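Local coordinates for protein alanine racemase, biosynthetic (Pseudomonas aeruginosa PAO1, PDB 6A2F) that belongs to the alanine racemase family of pyridoxal phosphate enzymes, pairing an N-terminal TIM barrel with a C-terminal domain made largely of beta strands, at residues N16-A20 / P210-G216; C162-R166 / P219-L223. All blocks are in the same frame, centred on the assembly; numbering follows the deposited sequence.

Interaction 1: residues N16-A20 / P210-G216; sequences NYALA and PGIMLYG
In the N-terminal TIM barrel, helix 10-22 packs against the connection that follows strand 207-208, the neighbour of strand 28-32 in the barrel wall. Residues 212-215 form a 3-10 turn, with L214 N bonded to G211 O and Y215 N to I212 O. The segments run in opposite senses: N16 CA lies 4.9 Å from L214 CA, and A20 CA 6.9 Å from P210 CA. N16, the most covered residue, takes chi1 m and points toward the turn, its CB 3.3 Å from M213 O; its ND2 donates to K231 O and to L214 O. M213 (chi1 p, chi2 t, chi3 m) extends its thioether so that CE lies 3.8 Å from both L19 CD2 and A20 CB. L214, with chi1 near -98°, returns its end to the helix, CD1 meeting Y17 CD1 at the ring edge at 3.9 Å, while A20 CB touches P210 CG at 3.9 Å. Backbone amides G211 N and I212 N donate to phosphate oxygens of the modified residue at position 34, so the helix backs a cofactor phosphate-binding turn. G216, just past the 3-10 segment, has positive phi (76°). The bond joining helix to turn, N16 ND2 to L214 O, measures 3.0 Å.

Interaction 2: residues C162-R166 / P219-L223; sequences CADER and PLADL
Two irregular loops at the C-terminal ends of TIM-barrel strands meet here, one leading from strand 151-157 to helix 169-179, the other from strand 207-208 to 234-246. Residues C162 to E165 make a type I beta turn, closed by E165 N donating to C162 O at 3.0 Å. This leaves D164 O facing the other loop, where A221 N donates to it at 2.9 Å and 162°. The backbones come closest beside that bond, D164 CA standing 4.4 Å from L220 CA; D164 CB rests 3.3 Å from P219 O. T218 OG1, one residue before segment 219-223, bonds with both L220 N and L223 O. Further out, R166 (chi1 t, chi2 p, chi3 p) turns its guanidinium edge to D222 (chi1 p), whose OD2, near the guanidinium plane, takes both bonds of the salt bridge: from R166 NE at 2.8 Å and R166 NH1 at 2.7 Å. One backbone hydrogen bond and an exposed ion pair thus join the loops, a largely polar union.

The four segments alternate along the chain in the order 16-20, 162-166, 210-216 and 219-223, so the two contacts interlock. Their centres are 15 Å apart, yet they touch where I212 CG2 packs on P219 CB at 3.7 Å. Segments 210-216 and 219-223 share the long connection between strands 207-208 and 234-246, which is thereby held first against helix 10-22 and then against the loop before helix 169-179. Helix 194-199 borders both, with L198 touching L19, M213 and P219. Interaction 1 is buried beside the cofactor; interaction 2 opens to solvent, and its C162 packs on G255 of the second subunit.

Interaction 1: residues N16-A20 / P210-G216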
ATOM      1  N   ASN A  16      -3.435   9.384  23.217  1.00 11.21           N
ATOM      2  CA  ASN A  16      -2.620   8.175  23.258  1.00 11.40           C
ATOM      3  C   ASN A  16      -1.168   8.481  23.606  1.00 11.55           C
ATOM      4  O   ASN A  16      -0.509   7.689  24.288  1.00 11.59           O
ATOM      5  CB  ASN A  16      -2.696   7.422  21.934  1.00 11.46           C
ATOM      6  CG  ASN A  16      -4.096   6.942  21.607  1.00 11.53           C
ATOM      7  OD1 ASN A  16      -4.926   6.719  22.495  1.00 11.61           O
ATOM      8  ND2 ASN A  16      -4.367   6.777  20.321  1.00 11.58           N
ATOM      9  N   TYR A  17      -0.677   9.632  23.146  1.00 11.72           N
ATOM     10  CA  TYR A  17       0.672  10.082  23.482  1.00 11.80           C
ATOM     11  C   TYR A  17       0.836  10.366  24.979  1.00 12.11           C
ATOM     12  O   TYR A  17       1.838   9.976  25.579  1.00 12.17           O
ATOM     13  CB  TYR A  17       1.079  11.307  22.659  1.00 11.61           C
ATOM     14  CG  TYR A  17       2.488  11.754  22.969  1.00 11.58           C
ATOM     15  CD1 TYR A  17       3.586  11.051  22.473  1.00 11.53           C
ATOM     16  CD2 TYR A  17       2.725  12.859  23.785  1.00 11.52           C
ATOM     17  CE1 TYR A  17       4.880  11.439  22.769  1.00 11.51           C
ATOM     18  CE2 TYR A  17       4.019  13.257  24.083  1.00 11.60           C
ATOM     19  CZ  TYR A  17       5.093  12.542  23.574  1.00 11.60           C
ATOM     20  OH  TYR A  17       6.384  12.927  23.864  1.00 11.64           O
ATOM     21  N   ALA A  18      -0.147  11.048  25.571  1.00 12.35           N
ATOM     22  CA  ALA A  18      -0.131  11.359  26.997  1.00 12.61           C
ATOM     23  C   ALA A  18      -0.214  10.080  27.830  1.00 12.94           C
ATOM     24  O   ALA A  18       0.369   9.992  28.913  1.00 12.91           O
ATOM     25  CB  ALA A  18      -1.273  12.300  27.348  1.00 12.48           C
ATOM     26  N   LEU A  19      -0.946   9.096  27.311  1.00 13.25           N
ATOM     27  CA  LEU A  19      -1.046   7.783  27.930  1.00 13.56           C
ATOM     28  C   LEU A  19       0.313   7.074  27.928  1.00 13.81           C
ATOM     29  O   LEU A  19       0.671   6.400  28.898  1.00 13.80           O
ATOM     30  CB  LEU A  19      -2.102   6.940  27.206  1.00 13.37           C
ATOM     31  CG  LEU A  19      -2.591   5.643  27.861  1.00 13.34           C
ATOM     32  CD1 LEU A  19      -4.034   5.374  27.464  1.00 13.36           C
ATOM     33  CD2 LEU A  19      -1.708   4.453  27.508  1.00 13.35           C
ATOM     34  N   ALA A  20       1.059   7.226  26.835  1.00 14.13           N
ATOM     35  CA  ALA A  20       2.401   6.657  26.731  1.00 14.42           C
ATOM     36  C   ALA A  20       3.347   7.326  27.724  1.00 14.58           C
ATOM     37  O   ALA A  20       4.148   6.654  28.373  1.00 14.63           O
ATOM     38  CB  ALA A  20       2.934   6.787  25.311  1.00 14.33           C
ATOM     39  N   PRO A 210       7.283   5.348  21.563  1.00 10.25           N
ATOM     40  CA  PRO A 210       5.988   4.850  21.103  1.00 10.09           C
ATOM     41  C   PRO A 210       5.673   5.250  19.664  1.00  9.92           C
ATOM     42  O   PRO A 210       5.814   6.419  19.292  1.00  9.80           O
ATOM     43  CB  PRO A 210       4.997   5.491  22.077  1.00 10.12           C
ATOM     44  CG  PRO A 210       5.677   6.712  22.576  1.00 10.12           C
ATOM     45  CD  PRO A 210       7.134   6.365  22.621  1.00 10.19           C
ATOM     46  N   GLY A 211       5.276   4.256  18.871  1.00  9.87           N
ATOM     47  CA  GLY A 211       4.774   4.455  17.520  1.00  9.75           C
ATOM     48  C   GLY A 211       3.313   4.053  17.415  1.00  9.76           C
ATOM     49  O   GLY A 211       2.418   4.873  17.623  1.00  9.57           O
ATOM     50  N   ILE A 212       3.080   2.778  17.112  1.00  9.85           N
ATOM     51  CA  ILE A 212       1.740   2.256  16.819  1.00  9.96           C
ATOM     52  C   ILE A 212       0.672   2.612  17.868  1.00 10.21           C
ATOM     53  O   ILE A 212      -0.473   2.919  17.508  1.00 10.23           O
ATOM     54  CB  ILE A 212       1.777   0.729  16.530  1.00  9.87           C
ATOM     55  CG1 ILE A 212       0.458   0.234  15.910  1.00  9.80           C
ATOM     56  CG2 ILE A 212       2.142  -0.067  17.776  1.00  9.77           C
ATOM     57  CD1 ILE A 212       0.236   0.647  14.468  1.00  9.67           C
ATOM     58  N   MET A 213       1.050   2.601  19.149  1.00 10.38           N
ATOM     59  CA  MET A 213       0.101   2.895  20.229  1.00 10.61           C
ATOM     60  C   MET A 213      -0.449   4.319  20.153  1.00 10.73           C
ATOM     61  O   MET A 213      -1.569   4.584  20.602  1.00 10.81           O
ATOM     62  CB  MET A 213       0.708   2.616  21.612  1.00 10.65           C
ATOM     63  CG  MET A 213       1.683   3.666  22.122  1.00 10.76           C
ATOM     64  SD  MET A 213       2.304   3.290  23.775  1.00 10.96           S
ATOM     65  CE  MET A 213       0.873   3.661  24.786  1.00 10.76           C
ATOM     66  N   LEU A 214       0.338   5.222  19.567  1.00 10.80           N
ATOM     67  CA  LEU A 214      -0.073   6.605  19.361  1.00 10.85           C
ATOM     68  C   LEU A 214      -1.312   6.704  18.485  1.00 10.87           C
ATOM     69  O   LEU A 214      -2.087   7.651  18.603  1.00 11.12           O
ATOM     70  CB  LEU A 214       1.069   7.411  18.739  1.00 10.92           C
ATOM     71  CG  LEU A 214       1.987   8.277  19.615  1.00 10.98           C
ATOM     72  CD1 LEU A 214       2.253   7.686  20.993  1.00 10.95           C
ATOM     73  CD2 LEU A 214       3.290   8.561  18.884  1.00 10.88           C
ATOM     74  N   TYR A 215      -1.505   5.712  17.624  1.00 10.78           N
ATOM     75  CA  TYR A 215      -2.563   5.767  16.619  1.00 10.80           C
ATOM     76  C   TYR A 215      -3.773   4.896  16.981  1.00 10.85           C
ATOM     77  O   TYR A 215      -4.701   4.734  16.187  1.00 10.66           O
ATOM     78  CB  TYR A 215      -1.985   5.445  15.231  1.00 10.62           C
ATOM     79  CG  TYR A 215      -0.726   6.241  14.927  1.00 10.55           C
ATOM     80  CD1 TYR A 215      -0.800   7.555  14.459  1.00 10.50           C
ATOM     81  CD2 TYR A 215       0.539   5.689  15.138  1.00 10.53           C
ATOM     82  CE1 TYR A 215       0.346   8.291  14.198  1.00 10.41           C
ATOM     83  CE2 TYR A 215       1.692   6.416  14.882  1.00 10.50           C
ATOM     84  CZ  TYR A 215       1.592   7.716  14.411  1.00 10.54           C
ATOM     85  OH  TYR A 215       2.743   8.436  14.149  1.00 10.47           O
ATOM     86  N   GLY A 216      -3.758   4.362  18.200  1.00 11.10           N
ATOM     87  CA  GLY A 216      -4.883   3.596  18.725  1.00 11.50           C
ATOM     88  C   GLY A 216      -4.972   2.195  18.159  1.00 11.87           C
ATOM     89  O   GLY A 216      -6.061   1.622  18.054  1.00 11.97           O
TER

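Interaction 2: residues C162-R166 / P219-L223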
ATOM      1  N   CYS A 162      10.331  -9.227  20.079  1.00 15.20           N
ATOM      2  CA  CYS A 162       9.155  -9.999  20.482  1.00 16.04           C
ATOM      3  C   CYS A 162       8.437  -9.421  21.700  1.00 16.71           C
ATOM      4  O   CYS A 162       7.703 -10.139  22.389  1.00 16.68           O
ATOM      5  CB  CYS A 162       9.535 -11.455  20.777  1.00 15.90           C
ATOM      6  SG  CYS A 162      10.507 -12.296  19.511  1.00 15.99           S
ATOM      7  N   ALA A 163       8.635  -8.132  21.961  1.00 17.40           N
ATOM      8  CA  ALA A 163       7.956  -7.469  23.073  1.00 18.55           C
ATOM      9  C   ALA A 163       6.425  -7.523  22.946  1.00 19.58           C
ATOM     10  O   ALA A 163       5.711  -7.252  23.913  1.00 19.62           O
ATOM     11  CB  ALA A 163       8.441  -6.033  23.215  1.00 18.32           C
ATOM     12  N   ASP A 164       5.932  -7.880  21.758  1.00 20.91           N
ATOM     13  CA  ASP A 164       4.491  -8.018  21.509  1.00 22.41           C
ATOM     14  C   ASP A 164       3.890  -9.227  22.237  1.00 23.67           C
ATOM     15  O   ASP A 164       2.692  -9.254  22.525  1.00 23.07           O
ATOM     16  CB  ASP A 164       4.205  -8.104  20.003  1.00 21.87           C
ATOM     17  CG  ASP A 164       4.723  -9.391  19.375  1.00 21.93           C
ATOM     18  OD1 ASP A 164       5.931  -9.688  19.503  1.00 22.08           O
ATOM     19  OD2 ASP A 164       3.920 -10.107  18.744  1.00 21.93           O
ATOM     20  N   GLU A 165       4.733 -10.221  22.519  1.00 25.81           N
ATOM     21  CA  GLU A 165       4.322 -11.437  23.224  1.00 27.90           C
ATOM     22  C   GLU A 165       4.486 -11.289  24.734  1.00 29.11           C
ATOM     23  O   GLU A 165       5.220 -10.415  25.202  1.00 29.05           O
ATOM     24  CB  GLU A 165       5.097 -12.646  22.693  1.00 28.30           C
ATOM     25  CG  GLU A 165       4.503 -13.215  21.413  1.00 29.40           C
ATOM     26  CD  GLU A 165       5.519 -13.945  20.558  1.00 30.07           C
ATOM     27  OE1 GLU A 165       5.589 -15.186  20.662  1.00 30.34           O
ATOM     28  OE2 GLU A 165       6.245 -13.279  19.784  1.00 30.81           O
ATOM     29  N   ARG A 166       3.802 -12.143  25.493  1.00 31.46           N
ATOM     30  CA  ARG A 166       3.709 -11.975  26.944  1.00 33.07           C
ATOM     31  C   ARG A 166       5.051 -12.082  27.669  1.00 33.33           C
ATOM     32  O   ARG A 166       5.462 -11.132  28.342  1.00 34.43           O
ATOM     33  CB  ARG A 166       2.661 -12.914  27.555  1.00 34.84           C
ATOM     34  CG  ARG A 166       2.234 -12.534  28.969  1.00 37.45           C
ATOM     35  CD  ARG A 166       1.475 -11.208  29.019  1.00 39.65           C
ATOM     36  NE  ARG A 166       0.105 -11.335  28.521  1.00 41.24           N
ATOM     37  CZ  ARG A 166      -0.949 -11.650  29.272  1.00 42.91           C
ATOM     38  NH1 ARG A 166      -2.151 -11.742  28.718  1.00 43.24           N
ATOM     39  NH2 ARG A 166      -0.811 -11.875  30.577  1.00 44.18           N
ATOM     40  N   PRO A 219      -0.131  -2.713  20.132  1.00 14.45           N
ATOM     41  CA  PRO A 219       1.179  -3.314  19.868  1.00 14.86           C
ATOM     42  C   PRO A 219       1.304  -4.744  20.404  1.00 15.52           C
ATOM     43  O   PRO A 219       2.296  -5.412  20.131  1.00 15.77           O
ATOM     44  CB  PRO A 219       2.127  -2.408  20.643  1.00 14.69           C
ATOM     45  CG  PRO A 219       1.313  -1.922  21.798  1.00 14.55           C
ATOM     46  CD  PRO A 219      -0.095  -1.795  21.288  1.00 14.43           C
ATOM     47  N   LEU A 220       0.306  -5.200  21.159  1.00 16.38           N
ATOM     48  CA  LEU A 220       0.391  -6.472  21.875  1.00 17.20           C
ATOM     49  C   LEU A 220      -0.417  -7.582  21.212  1.00 17.96           C
ATOM     50  O   LEU A 220      -1.444  -7.327  20.582  1.00 18.17           O
ATOM     51  CB  LEU A 220      -0.054  -6.299  23.332  1.00 16.86           C
ATOM     52  CG  LEU A 220       0.560  -5.153  24.147  1.00 16.84           C
ATOM     53  CD1 LEU A 220      -0.154  -5.020  25.483  1.00 16.77           C
ATOM     54  CD2 LEU A 220       2.056  -5.349  24.356  1.00 16.81           C
ATOM     55  N   ALA A 221       0.057  -8.813  21.380  1.00 18.93           N
ATOM     56  CA  ALA A 221      -0.552  -9.987  20.761  1.00 20.10           C
ATOM     57  C   ALA A 221      -1.862 -10.409  21.424  1.00 21.01           C
ATOM     58  O   ALA A 221      -2.797 -10.828  20.736  1.00 21.13           O
ATOM     59  CB  ALA A 221       0.435 -11.149  20.742  1.00 19.87           C
ATOM     60  N   ASP A 222      -1.934 -10.295  22.748  1.00 22.23           N
ATOM     61  CA  ASP A 222      -3.091 -10.819  23.487  1.00 23.70           C
ATOM     62  C   ASP A 222      -3.921  -9.799  24.300  1.00 23.30           C
ATOM     63  O   ASP A 222      -4.800 -10.181  25.074  1.00 23.60           O
ATOM     64  CB  ASP A 222      -2.703 -12.050  24.331  1.00 25.13           C
ATOM     65  CG  ASP A 222      -1.367 -11.889  25.022  1.00 26.48           C
ATOM     66  OD1 ASP A 222      -0.327 -12.225  24.407  1.00 27.15           O
ATOM     67  OD2 ASP A 222      -1.363 -11.436  26.187  1.00 27.36           O
ATOM     68  N   LEU A 223      -3.652  -8.513  24.107  1.00 22.55           N
ATOM     69  CA  LEU A 223      -4.543  -7.457  24.597  1.00 21.72           C
ATOM     70  C   LEU A 223      -4.912  -6.527  23.439  1.00 20.89           C
ATOM     71  O   LEU A 223      -4.099  -6.295  22.542  1.00 20.81           O
ATOM     72  CB  LEU A 223      -3.904  -6.672  25.755  1.00 21.72           C
ATOM     73  CG  LEU A 223      -3.869  -7.302  27.158  1.00 21.73           C
ATOM     74  CD1 LEU A 223      -2.917  -6.546  28.072  1.00 21.57           C
ATOM     75  CD2 LEU A 223      -5.251  -7.375  27.794  1.00 21.63           C
TER